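PDB 5GIV: carboxypeptidase 1 from Deinococcus radiodurans str. R1, which probably removes amino acids one after another from the C-terminus of peptides with broad specificity, working as a zinc-dependent metallocarboxypeptidase. Local coordinates for residues A[318-321]-A[322-326]; A[444-447]-A[448-451]; A[335-338]-A[339-343]; A[30-34]-A[35-39]; A[386-389]-A[390-394]. One frame throughout, in Å; residues are numbered along the deposited sequence.

Interaction 1 (A[318-321]-A[322-326])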
loop_
_atom_site.group_PDB
_atom_site.type_symbol
_atom_site.label_atom_id
_atom_site.label_comp_id
_atom_site.label_asym_id
_atom_site.label_seq_id
_atom_site.Cartn_x
_atom_site.Cartn_y
_atom_site.Cartn_z
ATOM N N GLY A 318 -23.015 13.172 23.178
ATOM C CA GLY A 318 -23.215 14.473 22.565
ATOM C C GLY A 318 -22.712 14.521 21.136
ATOM O O GLY A 318 -23.448 14.896 20.220
ATOM N N ASP A 319 -21.447 14.146 20.925
ATOM C CA ASP A 319 -20.924 14.073 19.562
ATOM C C ASP A 319 -21.722 13.075 18.731
ATOM O O ASP A 319 -22.057 13.337 17.570
ATOM C CB ASP A 319 -19.437 13.700 19.590
ATOM C CG ASP A 319 -18.849 13.505 18.199
ATOM O OD1 ASP A 319 -19.533 13.801 17.209
ATOM O OD2 ASP A 319 -17.682 13.091 18.077
ATOM N N TRP A 320 -22.072 11.944 19.336
ATOM C CA TRP A 320 -22.874 10.930 18.662
ATOM C C TRP A 320 -24.224 11.494 18.232
ATOM O O TRP A 320 -24.612 11.382 17.062
ATOM C CB TRP A 320 -23.045 9.744 19.610
ATOM C CG TRP A 320 -23.714 8.526 19.062
ATOM C CD1 TRP A 320 -24.960 8.068 19.374
ATOM C CD2 TRP A 320 -23.155 7.579 18.147
ATOM N NE1 TRP A 320 -25.215 6.903 18.704
ATOM C CE2 TRP A 320 -24.122 6.578 17.943
ATOM C CE3 TRP A 320 -21.932 7.483 17.476
ATOM C CZ2 TRP A 320 -23.907 5.496 17.093
ATOM C CZ3 TRP A 320 -21.717 6.409 16.639
ATOM C CH2 TRP A 320 -22.698 5.430 16.455
ATOM N N ARG A 321 -24.949 12.110 19.174
ATOM C CA ARG A 321 -26.268 12.663 18.878
ATOM C C ARG A 321 -26.182 13.765 17.832
ATOM O O ARG A 321 -27.010 13.829 16.916
ATOM C CB ARG A 321 -26.904 13.201 20.158
ATOM C CG ARG A 321 -28.409 13.350 20.089
ATOM C CD ARG A 321 -28.907 14.567 20.864
ATOM N NE ARG A 321 -28.435 14.603 22.250
ATOM C CZ ARG A 321 -27.466 15.406 22.692
ATOM N NH1 ARG A 321 -27.102 15.373 23.974
ATOM N NH2 ARG A 321 -26.859 16.247 21.852
ATOM N N ASP A 322 -25.192 14.651 17.962
ATOM C CA ASP A 322 -25.031 15.739 17.001
ATOM C C ASP A 322 -24.733 15.201 15.610
ATOM O O ASP A 322 -25.164 15.779 14.606
ATOM C CB ASP A 322 -23.911 16.681 17.457
ATOM C CG ASP A 322 -24.272 17.458 18.716
ATOM O OD1 ASP A 322 -25.468 17.553 19.057
ATOM O OD2 ASP A 322 -23.349 17.960 19.384
ATOM N N THR A 323 -23.965 14.109 15.531
ATOM C CA THR A 323 -23.617 13.537 14.239
ATOM C C THR A 323 -24.810 12.822 13.615
ATOM O O THR A 323 -24.956 12.809 12.382
ATOM C CB THR A 323 -22.429 12.588 14.406
ATOM O OG1 THR A 323 -21.385 13.250 15.143
ATOM C CG2 THR A 323 -21.872 12.158 13.042
ATOM N N PHE A 324 -25.665 12.218 14.437
ATOM C CA PHE A 324 -26.836 11.479 13.967
ATOM C C PHE A 324 -28.073 11.967 14.715
ATOM O O PHE A 324 -28.679 11.217 15.489
ATOM C CB PHE A 324 -26.637 9.976 14.166
ATOM C CG PHE A 324 -25.366 9.436 13.564
ATOM C CD1 PHE A 324 -25.263 9.217 12.202
ATOM C CD2 PHE A 324 -24.271 9.149 14.369
ATOM C CE1 PHE A 324 -24.090 8.711 11.656
ATOM C CE2 PHE A 324 -23.101 8.647 13.834
ATOM C CZ PHE A 324 -23.008 8.423 12.473
ATOM N N PRO A 325 -28.494 13.225 14.483
ATOM C CA PRO A 325 -29.577 13.812 15.293
ATOM C C PRO A 325 -30.937 13.162 15.107
ATOM O O PRO A 325 -31.617 12.860 16.096
ATOM C CB PRO A 325 -29.595 15.279 14.845
ATOM C CG PRO A 325 -29.007 15.268 13.474
ATOM C CD PRO A 325 -27.952 14.179 13.498
ATOM N N GLU A 326 -31.381 12.979 13.865
ATOM C CA GLU A 326 -32.682 12.351 13.681
ATOM C C GLU A 326 -32.664 10.908 14.172
ATOM O O GLU A 326 -33.658 10.427 14.729
ATOM C CB GLU A 326 -33.127 12.433 12.220
ATOM C CG GLU A 326 -34.494 11.801 11.982
ATOM C CD GLU A 326 -34.959 11.897 10.537
ATOM O OE1 GLU A 326 -35.301 10.850 9.947
ATOM O OE2 GLU A 326 -34.983 13.021 9.983
#

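Interaction 2 (A[444-447]-A[448-451])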
loop_
_atom_site.group_PDB
_atom_site.type_symbol
_atom_site.label_atom_id
_atom_site.label_comp_id
_atom_site.label_asym_id
_atom_site.label_seq_id
_atom_site.Cartn_x
_atom_site.Cartn_y
_atom_site.Cartn_z
ATOM N N GLU A 444 -12.854 6.500 35.545
ATOM C CA GLU A 444 -14.128 6.760 34.884
ATOM C C GLU A 444 -14.422 8.252 34.802
ATOM O O GLU A 444 -14.922 8.736 33.783
ATOM C CB GLU A 444 -15.259 6.027 35.603
ATOM C CG GLU A 444 -15.128 4.519 35.599
ATOM C CD GLU A 444 -16.271 3.857 36.334
ATOM O OE1 GLU A 444 -17.166 4.593 36.811
ATOM O OE2 GLU A 444 -16.286 2.608 36.428
ATOM N N ALA A 445 -14.099 9.002 35.853
ATOM C CA ALA A 445 -14.320 10.442 35.803
ATOM C C ALA A 445 -13.481 11.085 34.706
ATOM O O ALA A 445 -13.928 12.030 34.046
ATOM C CB ALA A 445 -14.014 11.070 37.164
ATOM N N ASP A 446 -12.264 10.574 34.490
ATOM C CA ASP A 446 -11.448 11.055 33.382
ATOM C C ASP A 446 -12.135 10.800 32.049
ATOM O O ASP A 446 -12.125 11.661 31.159
ATOM C CB ASP A 446 -10.076 10.374 33.395
ATOM C CG ASP A 446 -9.277 10.672 34.650
ATOM O OD1 ASP A 446 -9.686 11.556 35.436
ATOM O OD2 ASP A 446 -8.217 10.038 34.837
ATOM N N PHE A 447 -12.728 9.611 31.886
ATOM C CA PHE A 447 -13.308 9.233 30.599
ATOM C C PHE A 447 -14.426 10.183 30.197
ATOM O O PHE A 447 -14.547 10.549 29.019
ATOM C CB PHE A 447 -13.835 7.798 30.656
ATOM C CG PHE A 447 -12.784 6.766 30.984
ATOM C CD1 PHE A 447 -11.435 7.062 30.869
ATOM C CD2 PHE A 447 -13.152 5.500 31.406
ATOM C CE1 PHE A 447 -10.474 6.113 31.167
ATOM C CE2 PHE A 447 -12.203 4.552 31.714
ATOM C CZ PHE A 447 -10.861 4.855 31.590
ATOM N N ALA A 448 -15.251 10.602 31.164
ATOM C CA ALA A 448 -16.337 11.528 30.868
ATOM C C ALA A 448 -15.815 12.843 30.319
ATOM O O ALA A 448 -16.569 13.575 29.671
ATOM C CB ALA A 448 -17.179 11.774 32.118
ATOM N N ARG A 449 -14.552 13.163 30.586
ATOM C CA ARG A 449 -13.879 14.342 30.062
ATOM C C ARG A 449 -13.102 14.058 28.770
ATOM O O ARG A 449 -12.340 14.919 28.315
ATOM C CB ARG A 449 -12.936 14.900 31.138
ATOM C CG ARG A 449 -12.476 16.335 30.926
ATOM C CD ARG A 449 -11.707 16.864 32.141
ATOM N NE ARG A 449 -10.462 16.130 32.389
ATOM C CZ ARG A 449 -10.319 15.190 33.321
ATOM N NH1 ARG A 449 -11.345 14.865 34.102
ATOM N NH2 ARG A 449 -9.150 14.570 33.467
ATOM N N LYS A 450 -13.278 12.865 28.179
ATOM C CA LYS A 450 -12.543 12.428 26.980
ATOM C C LYS A 450 -11.040 12.388 27.231
ATOM O O LYS A 450 -10.235 12.540 26.307
ATOM C CB LYS A 450 -12.867 13.303 25.765
ATOM C CG LYS A 450 -14.353 13.340 25.447
ATOM C CD LYS A 450 -14.653 14.080 24.160
ATOM C CE LYS A 450 -16.152 14.103 23.891
ATOM N NZ LYS A 450 -16.516 14.864 22.666
ATOM N N ASP A 451 -10.652 12.166 28.481
ATOM C CA ASP A 451 -9.253 12.127 28.887
ATOM C C ASP A 451 -8.891 10.693 29.260
ATOM O O ASP A 451 -9.285 10.205 30.326
ATOM C CB ASP A 451 -9.021 13.084 30.055
ATOM C CG ASP A 451 -7.620 13.003 30.609
ATOM O OD1 ASP A 451 -6.703 12.539 29.899
ATOM O OD2 ASP A 451 -7.428 13.427 31.757
HETATM O O HOH W 1 -7.450 8.830 32.040
#

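Interaction 3 (A[335-338]-A[339-343])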
loop_
_atom_site.group_PDB
_atom_site.type_symbol
_atom_site.label_atom_id
_atom_site.label_comp_id
_atom_site.label_asym_id
_atom_site.label_seq_id
_atom_site.Cartn_x
_atom_site.Cartn_y
_atom_site.Cartn_z
ATOM N N GLU A 335 -30.033 5.073 27.107
ATOM C CA GLU A 335 -30.505 4.033 26.205
ATOM C C GLU A 335 -29.410 3.606 25.230
ATOM O O GLU A 335 -29.280 2.419 24.915
ATOM C CB GLU A 335 -31.754 4.509 25.470
ATOM C CG GLU A 335 -32.972 4.536 26.369
ATOM C CD GLU A 335 -34.202 5.071 25.683
ATOM O OE1 GLU A 335 -34.122 6.147 25.064
ATOM O OE2 GLU A 335 -35.256 4.423 25.798
ATOM N N MET A 336 -28.592 4.550 24.771
ATOM C CA MET A 336 -27.481 4.192 23.906
ATOM C C MET A 336 -26.470 3.329 24.649
ATOM O O MET A 336 -25.919 2.379 24.076
ATOM C CB MET A 336 -26.823 5.450 23.346
ATOM C CG MET A 336 -25.635 5.168 22.448
ATOM S SD MET A 336 -26.108 4.258 20.966
ATOM C CE MET A 336 -27.243 5.405 20.232
ATOM N N TYR A 337 -26.227 3.627 25.933
ATOM C CA TYR A 337 -25.338 2.779 26.722
ATOM C C TYR A 337 -25.895 1.368 26.869
ATOM O O TYR A 337 -25.143 0.387 26.795
ATOM C CB TYR A 337 -25.085 3.394 28.099
ATOM C CG TYR A 337 -24.597 2.386 29.119
ATOM C CD1 TYR A 337 -23.303 1.902 29.086
ATOM C CD2 TYR A 337 -25.450 1.910 30.110
ATOM C CE1 TYR A 337 -22.863 0.973 30.012
ATOM C CE2 TYR A 337 -25.021 0.986 31.044
ATOM C CZ TYR A 337 -23.732 0.521 30.994
ATOM O OH TYR A 337 -23.313 -0.400 31.926
ATOM N N ARG A 338 -27.199 1.234 27.091
ATOM C CA ARG A 338 -27.746 -0.108 27.242
ATOM C C ARG A 338 -27.759 -0.855 25.915
ATOM O O ARG A 338 -27.570 -2.076 25.892
ATOM C CB ARG A 338 -29.151 -0.052 27.834
ATOM C CG ARG A 338 -29.224 0.674 29.160
ATOM C CD ARG A 338 -30.672 0.901 29.575
ATOM N NE ARG A 338 -31.107 -0.078 30.563
ATOM C CZ ARG A 338 -31.025 0.119 31.874
ATOM N NH1 ARG A 338 -30.537 1.267 32.341
ATOM N NH2 ARG A 338 -31.435 -0.822 32.720
ATOM N N ALA A 339 -27.960 -0.143 24.807
ATOM C CA ALA A 339 -28.109 -0.804 23.520
ATOM C C ALA A 339 -26.815 -1.440 23.032
ATOM O O ALA A 339 -26.866 -2.392 22.244
ATOM C CB ALA A 339 -28.621 0.190 22.485
ATOM N N VAL A 340 -25.655 -0.951 23.483
ATOM C CA VAL A 340 -24.383 -1.536 23.077
ATOM C C VAL A 340 -24.007 -2.725 23.947
ATOM O O VAL A 340 -22.901 -3.261 23.800
ATOM C CB VAL A 340 -23.227 -0.508 23.086
ATOM C CG1 VAL A 340 -23.605 0.764 22.315
ATOM C CG2 VAL A 340 -22.750 -0.211 24.500
ATOM N N ASN A 341 -24.853 -3.103 24.901
ATOM C CA ASN A 341 -24.581 -4.185 25.838
ATOM C C ASN A 341 -25.701 -5.214 25.843
ATOM O O ASN A 341 -26.052 -5.765 26.890
ATOM C CB ASN A 341 -24.356 -3.653 27.253
ATOM C CG ASN A 341 -23.078 -2.852 27.383
ATOM O OD1 ASN A 341 -21.980 -3.395 27.248
ATOM N ND2 ASN A 341 -23.209 -1.560 27.680
ATOM N N THR A 342 -26.294 -5.491 24.686
ATOM C CA THR A 342 -27.257 -6.577 24.616
ATOM C C THR A 342 -26.549 -7.927 24.592
ATOM O O THR A 342 -25.367 -8.032 24.264
ATOM C CB THR A 342 -28.146 -6.442 23.383
ATOM O OG1 THR A 342 -27.410 -6.853 22.223
ATOM C CG2 THR A 342 -28.706 -5.029 23.228
ATOM N N VAL A 343 -27.303 -8.975 24.921
ATOM C CA VAL A 343 -26.780 -10.335 25.007
ATOM C C VAL A 343 -27.765 -11.275 24.328
ATOM O O VAL A 343 -28.978 -11.065 24.400
ATOM C CB VAL A 343 -26.565 -10.775 26.475
ATOM C CG1 VAL A 343 -26.191 -12.255 26.538
ATOM C CG2 VAL A 343 -25.518 -9.915 27.162
#

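Interaction 4 (A[30-34]-A[35-39])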
loop_
_atom_site.group_PDB
_atom_site.type_symbol
_atom_site.label_atom_id
_atom_site.label_comp_id
_atom_site.label_asym_id
_atom_site.label_seq_id
_atom_site.Cartn_x
_atom_site.Cartn_y
_atom_site.Cartn_z
ATOM N N LEU A 30 2.738 -5.970 1.803
ATOM C CA LEU A 30 2.166 -6.784 0.737
ATOM C C LEU A 30 0.821 -7.355 1.152
ATOM O O LEU A 30 -0.108 -7.422 0.343
ATOM C CB LEU A 30 3.132 -7.904 0.364
ATOM C CG LEU A 30 4.341 -7.494 -0.463
ATOM C CD1 LEU A 30 5.391 -8.608 -0.393
ATOM C CD2 LEU A 30 3.932 -7.199 -1.908
ATOM N N GLY A 31 0.703 -7.784 2.412
ATOM C CA GLY A 31 -0.567 -8.308 2.890
ATOM C C GLY A 31 -1.598 -7.225 3.149
ATOM O O GLY A 31 -2.786 -7.398 2.848
ATOM N N TRP A 32 -1.165 -6.093 3.710
ATOM C CA TRP A 32 -2.105 -5.001 3.947
ATOM C C TRP A 32 -2.706 -4.511 2.638
ATOM O O TRP A 32 -3.924 -4.327 2.533
ATOM C CB TRP A 32 -1.414 -3.856 4.686
ATOM C CG TRP A 32 -2.251 -2.604 4.760
ATOM C CD1 TRP A 32 -3.150 -2.267 5.731
ATOM C CD2 TRP A 32 -2.252 -1.523 3.821
ATOM N NE1 TRP A 32 -3.706 -1.036 5.460
ATOM C CE2 TRP A 32 -3.170 -0.561 4.291
ATOM C CE3 TRP A 32 -1.560 -1.275 2.627
ATOM C CZ2 TRP A 32 -3.426 0.624 3.604
ATOM C CZ3 TRP A 32 -1.811 -0.095 1.948
ATOM C CH2 TRP A 32 -2.735 0.842 2.438
ATOM N N ASP A 33 -1.863 -4.300 1.625
ATOM C CA ASP A 33 -2.365 -3.858 0.330
ATOM C C ASP A 33 -3.242 -4.923 -0.316
ATOM O O ASP A 33 -4.239 -4.596 -0.975
ATOM C CB ASP A 33 -1.183 -3.490 -0.577
ATOM C CG ASP A 33 -1.616 -3.113 -1.991
ATOM O OD1 ASP A 33 -2.096 -1.970 -2.196
ATOM O OD2 ASP A 33 -1.477 -3.976 -2.888
ATOM N N GLN A 34 -2.908 -6.200 -0.111
ATOM C CA GLN A 34 -3.721 -7.278 -0.659
ATOM C C GLN A 34 -5.150 -7.218 -0.138
ATOM O O GLN A 34 -6.099 -7.526 -0.868
ATOM C CB GLN A 34 -3.080 -8.621 -0.321
ATOM C CG GLN A 34 -3.883 -9.828 -0.742
ATOM C CD GLN A 34 -3.390 -11.100 -0.084
ATOM O OE1 GLN A 34 -3.140 -11.145 1.130
ATOM N NE2 GLN A 34 -3.218 -12.141 -0.888
ATOM N N SER A 35 -5.324 -6.828 1.119
ATOM C CA SER A 35 -6.642 -6.772 1.732
ATOM C C SER A 35 -7.387 -5.473 1.464
ATOM O O SER A 35 -8.596 -5.420 1.680
ATOM C CB SER A 35 -6.522 -6.962 3.246
ATOM O OG SER A 35 -5.978 -8.232 3.536
ATOM N N THR A 36 -6.706 -4.416 1.031
ATOM C CA THR A 36 -7.341 -3.114 0.890
ATOM C C THR A 36 -7.519 -2.696 -0.560
ATOM O O THR A 36 -8.619 -2.315 -0.960
ATOM C CB THR A 36 -6.535 -2.040 1.633
ATOM O OG1 THR A 36 -5.177 -2.065 1.175
ATOM C CG2 THR A 36 -6.555 -2.295 3.130
ATOM N N PHE A 37 -6.447 -2.693 -1.350
ATOM C CA PHE A 37 -6.488 -2.041 -2.648
ATOM C C PHE A 37 -6.081 -2.916 -3.827
ATOM O O PHE A 37 -6.233 -2.475 -4.968
ATOM C CB PHE A 37 -5.612 -0.780 -2.615
ATOM C CG PHE A 37 -6.056 0.219 -1.568
ATOM C CD1 PHE A 37 -7.273 0.875 -1.692
ATOM C CD2 PHE A 37 -5.272 0.479 -0.451
ATOM C CE1 PHE A 37 -7.697 1.782 -0.726
ATOM C CE2 PHE A 37 -5.688 1.383 0.510
ATOM C CZ PHE A 37 -6.896 2.038 0.372
ATOM N N LEU A 38 -5.599 -4.127 -3.602
ATOM C CA LEU A 38 -5.165 -4.973 -4.696
ATOM C C LEU A 38 -6.297 -5.164 -5.700
ATOM O O LEU A 38 -7.394 -5.586 -5.313
ATOM C CB LEU A 38 -4.717 -6.321 -4.159
ATOM C CG LEU A 38 -4.089 -7.247 -5.192
ATOM C CD1 LEU A 38 -2.753 -6.652 -5.656
ATOM C CD2 LEU A 38 -3.925 -8.667 -4.637
ATOM N N PRO A 39 -6.092 -4.843 -6.972
ATOM C CA PRO A 39 -7.139 -5.091 -7.973
ATOM C C PRO A 39 -7.384 -6.583 -8.175
ATOM O O PRO A 39 -6.521 -7.429 -7.926
ATOM C CB PRO A 39 -6.586 -4.431 -9.244
ATOM C CG PRO A 39 -5.579 -3.419 -8.725
ATOM C CD PRO A 39 -4.980 -4.043 -7.508
#

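Interaction 5 (A[386-389]-A[390-394])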
loop_
_atom_site.group_PDB
_atom_site.type_symbol
_atom_site.label_atom_id
_atom_site.label_comp_id
_atom_site.label_asym_id
_atom_site.label_seq_id
_atom_site.Cartn_x
_atom_site.Cartn_y
_atom_site.Cartn_z
ATOM N N HIS A 386 -22.013 -28.735 14.781
ATOM C CA HIS A 386 -23.420 -28.450 15.059
ATOM C C HIS A 386 -23.848 -29.024 16.406
ATOM O O HIS A 386 -24.563 -28.368 17.173
ATOM C CB HIS A 386 -24.307 -29.007 13.942
ATOM C CG HIS A 386 -24.200 -28.262 12.644
ATOM N ND1 HIS A 386 -24.175 -26.885 12.572
ATOM C CD2 HIS A 386 -24.120 -28.706 11.364
ATOM C CE1 HIS A 386 -24.078 -26.514 11.306
ATOM N NE2 HIS A 386 -24.043 -27.599 10.554
ATOM N N ALA A 387 -23.422 -30.250 16.713
ATOM C CA ALA A 387 -23.774 -30.842 17.998
ATOM C C ALA A 387 -23.221 -30.015 19.152
ATOM O O ALA A 387 -23.908 -29.795 20.156
ATOM C CB ALA A 387 -23.265 -32.282 18.067
ATOM N N ALA A 388 -21.979 -29.543 19.026
ATOM C CA ALA A 388 -21.386 -28.735 20.088
ATOM C C ALA A 388 -22.057 -27.367 20.196
ATOM O O ALA A 388 -22.134 -26.807 21.294
ATOM C CB ALA A 388 -19.885 -28.583 19.862
ATOM N N TYR A 389 -22.509 -26.792 19.073
ATOM C CA TYR A 389 -23.230 -25.523 19.144
ATOM C C TYR A 389 -24.585 -25.700 19.824
ATOM O O TYR A 389 -24.974 -24.872 20.656
ATOM C CB TYR A 389 -23.376 -24.906 17.744
ATOM C CG TYR A 389 -22.401 -23.777 17.504
ATOM C CD1 TYR A 389 -21.065 -24.033 17.229
ATOM C CD2 TYR A 389 -22.810 -22.457 17.578
ATOM C CE1 TYR A 389 -20.167 -23.000 17.034
ATOM C CE2 TYR A 389 -21.925 -21.421 17.377
ATOM C CZ TYR A 389 -20.608 -21.691 17.105
ATOM O OH TYR A 389 -19.732 -20.643 16.915
ATOM N N GLU A 390 -25.312 -26.780 19.513
ATOM C CA GLU A 390 -26.554 -27.045 20.241
ATOM C C GLU A 390 -26.284 -27.215 21.730
ATOM O O GLU A 390 -27.005 -26.663 22.570
ATOM C CB GLU A 390 -27.262 -28.282 19.695
ATOM C CG GLU A 390 -27.739 -28.158 18.272
ATOM C CD GLU A 390 -28.484 -29.393 17.820
ATOM O OE1 GLU A 390 -29.456 -29.779 18.513
ATOM O OE2 GLU A 390 -28.089 -29.982 16.783
ATOM N N GLN A 391 -25.233 -27.964 22.074
ATOM C CA GLN A 391 -24.925 -28.207 23.477
ATOM C C GLN A 391 -24.483 -26.933 24.187
ATOM O O GLN A 391 -24.955 -26.641 25.290
ATOM C CB GLN A 391 -23.814 -29.253 23.579
ATOM C CG GLN A 391 -23.151 -29.317 24.948
ATOM C CD GLN A 391 -21.933 -30.237 24.982
ATOM O OE1 GLN A 391 -21.608 -30.906 23.995
ATOM N NE2 GLN A 391 -21.216 -30.224 26.105
ATOM N N ASN A 392 -23.627 -26.131 23.551
ATOM C CA ASN A 392 -23.000 -25.025 24.261
ATOM C C ASN A 392 -23.735 -23.706 24.114
ATOM O O ASN A 392 -23.658 -22.868 25.015
ATOM C CB ASN A 392 -21.548 -24.839 23.808
ATOM C CG ASN A 392 -20.662 -26.003 24.204
ATOM O OD1 ASN A 392 -20.921 -26.683 25.199
ATOM N ND2 ASN A 392 -19.588 -26.216 23.447
ATOM N N LEU A 393 -24.438 -23.487 23.009
ATOM C CA LEU A 393 -25.111 -22.217 22.793
ATOM C C LEU A 393 -26.606 -22.360 22.593
ATOM O O LEU A 393 -27.292 -21.344 22.457
ATOM C CB LEU A 393 -24.485 -21.492 21.601
ATOM C CG LEU A 393 -23.098 -20.967 21.971
ATOM C CD1 LEU A 393 -22.127 -21.063 20.811
ATOM C CD2 LEU A 393 -23.231 -19.540 22.437
ATOM N N GLY A 394 -27.130 -23.580 22.568
ATOM C CA GLY A 394 -28.557 -23.786 22.485
ATOM C C GLY A 394 -29.173 -23.621 21.115
ATOM O O GLY A 394 -30.403 -23.615 21.006
#

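Interaction 1 (A[318-321]-A[322-326])
Trp320 holds CG anti to the backbone N (chi1 -174°), while Phe324, one turn later, holds CG anti to the carbonyl carbon (chi1 -53°), and these two settings bring the rings together at the end of helix 310-323. The phenyl turns its edge to the indole face in a T-shaped pair, CE2 of Phe324 standing 3.8 Å from CZ3 of Trp320 with the planes at 63°. Phe213 of helix 207-221 meets the same indole. Elsewhere on the turn, O of Asp319 is gripped twice by Thr323, by OG1 at a short 2.5 Å and by N at 2.9 Å, the two donors coming from opposite faces of the carbonyl plane. The carboxylate of Asp319 is salt-bridged to Arg216. Next along, NH2 of Arg321 forms a salt bridge with OD1 of Asp322 at 3.4 Å, the oxygen lying at the guanidinium edge. The chemistry implies a divided helix end: aromatic packing and a doubly held carbonyl secure the backbone turn, whereas the exposed ion pair is probably weakened by solvent.

Interaction 2 (A[444-447]-A[448-451])
A Schellman motif closes helix 443-448, and its two defining bonds run from N of Asp451 to O of Asp446 at 3.1 Å and from N of Lys450 to O of Phe447 at 2.8 Å. Lys450, with phi at +60°, is the residue that turns the chain out of the helix. O of Asp446 also takes N of Arg449 at 2.9 Å, and its two donors approach from opposite faces of the carbonyl plane. Over this backbone turn lies a network of charges. Arg449 bends at chi3 (64°), which carries NH2 to OD2 of Asp451 at 2.7 Å, a salt bridge whose hydrogen bond is poorly angled and weak. The same NH2 makes a long salt bridge of 3.6 Å to OD1 of Asp446, with guanidinium and carboxylate planes steeply inclined at 73°. A water donates both to OD2 of Asp446 and to O of Asp451, stitching side chain to backbone across the turn. Each aspartate has a further partner just downstream, Arg454 for OD2 of Asp446 and Ser453 for OD1 of Asp451. Paired backbone bonds around a residue of positive phi, here with an ion network added, are the signature of the Schellman way of ending an alpha-helix.

Interaction 3 (A[335-338]-A[339-343])
Tyr337 and Asn341 cross at a slant, the phenol ring and the amide plane inclined by 64° to one another. The amide nitrogen does the touching: ND2 of Asn341 sits 3.5 Å from CE1 of Tyr337 and donates at 2.9 Å to O of the same tyrosine, an oxygen 27° out of the amide plane. Asn341 can reach back in this way because its CG is placed beside its own backbone N (chi1 -68°), on the side of the preceding turn. Val340 straddles two carbonyls of that turn, with CG1 at 3.3 Å from O of Met336 and CG2 at 3.4 Å from O of Tyr337, where the regular helical bonding is fading; its own N makes only a weak bond to O of Met336. The chain is then drawn in by N of Asn341, which bonds to O of Arg338 at 3.1 Å from above the carbonyl plane. Both ends of the amide are engaged, ND2 also giving to O of Arg308 and OD1 receiving from Lys496. A leucine in place of Asn341 would probably leave the carbonyls of Tyr337 and Arg308 and NZ of Lys496 without these partners. Around this helix end, Met336 packs on helix 310-323, Tyr337 and Asn341 lie against Leu500 of helix 487-501, and the side chain of Val343 packs on Val190 and Ile191 of helix 169-193.

Interaction 4 (A[30-34]-A[35-39])
One face of the Trp32 indole carries Thr36, whose methyl CG2 makes a CH-pi contact 4.1 Å from the centroid of the five-membered ring and whose OG1 also lies above the ring system. Phe37 turns its edge to the indole face in an offset edge-to-face pair, the planes at 66°, with CE2 of Phe37 at 3.6 Å from CH2 of Trp32. The phenyl in turn has CB of Thr36 over one of its own faces, so the threonine sits in the angle between the two rings. Its OG1, between the backbone N and the carbonyl carbon (chi1 54°), points back along the helix and donates to O of Trp32 at 2.9 Å. On the backbone, O of Asp33 gathers three donors: N of Phe37 at 2.9 Å, N of Leu38 at 3.0 Å and, from above the carbonyl plane, N of Thr36 at 3.2 Å. Replacing Trp32 by an alanine would probably strip Thr36 and the edge of Phe37 of their aromatic cover and leave Arg247 of the same chain, the cation-pi partner of the indole, without that ring. Asp33 is shared by OD2 with Arg46 of helix 43-62 and by OD1 with Arg247 of the second subunit. This end of helix 8-36 thus lies at the dimer interface, where Phe37 stacks on Phe37 of the second subunit, and beside strands 230-232 and 238-242.

Interaction 5 (A[386-389]-A[390-394])
Glu390 begins the last turn of helix 381-393 with a nearly straight bond from its N to O of His386 (2.9 Å, 170° at the hydrogen), while its CG lies beside that same carbonyl oxygen. Gln391 follows with N to O of Ala387 at 3.0 Å, its extended chain directed outward from an exposed position. Asn392 gives N to O of Ala388 at 2.8 Å and rests CB against the same oxygen at 3.2 Å. Its amide looks elsewhere for bonding, OD1 to Arg180 and ND2 to Thr363. Leu393 supplies the main side-chain contact of the turn. Its N bonds to O of Tyr389 at 2.8 Å, and its CD1 comes to 3.5 Å from CE2 of Tyr389, the two side chains running side by side in the same direction. The tyrosine ring adopts an uncommon chi1 of -103°, and its hydroxyl is tied to His360 and Arg364 of helix 357-372, and Leu393 packs on Leu359 and His360 of that helix. The polar tip of the phenol is thereby fixed while the leucine methyl packs obliquely against the CD2-CE2 side of the ring. Gly394 then leaves helical geometry with phi at +79°, its N making a weak bond to O of Glu390 at 3.1 Å. Four successive i to i+4 bonds, a weak fifth and then a glycine of positive phi are the familiar pattern of a helix ended at glycine.

Five helix ends, taken in order from the N terminus, illustrate how local contacts are strung through one helical fold: interaction 4 first, then 1, 3, 5 and 2. Each joins adjoining segments and closes only a single turn, and they run in series, neither enclosing nor crossing one another. Interaction 4 ends helix 8-36 at the subunit interface and stays apart, its nearest atoms at least about 21 Å from the others. Interactions 1 and 3 pack directly through Trp320 and Met336, joining the consecutive helices 310-323 and 333-339. Interaction 2 returns much later in sequence to helix 310-323 through Phe447 and Lys450, whereas interaction 5 lies about 9 Å from interaction 3 at nearest atoms.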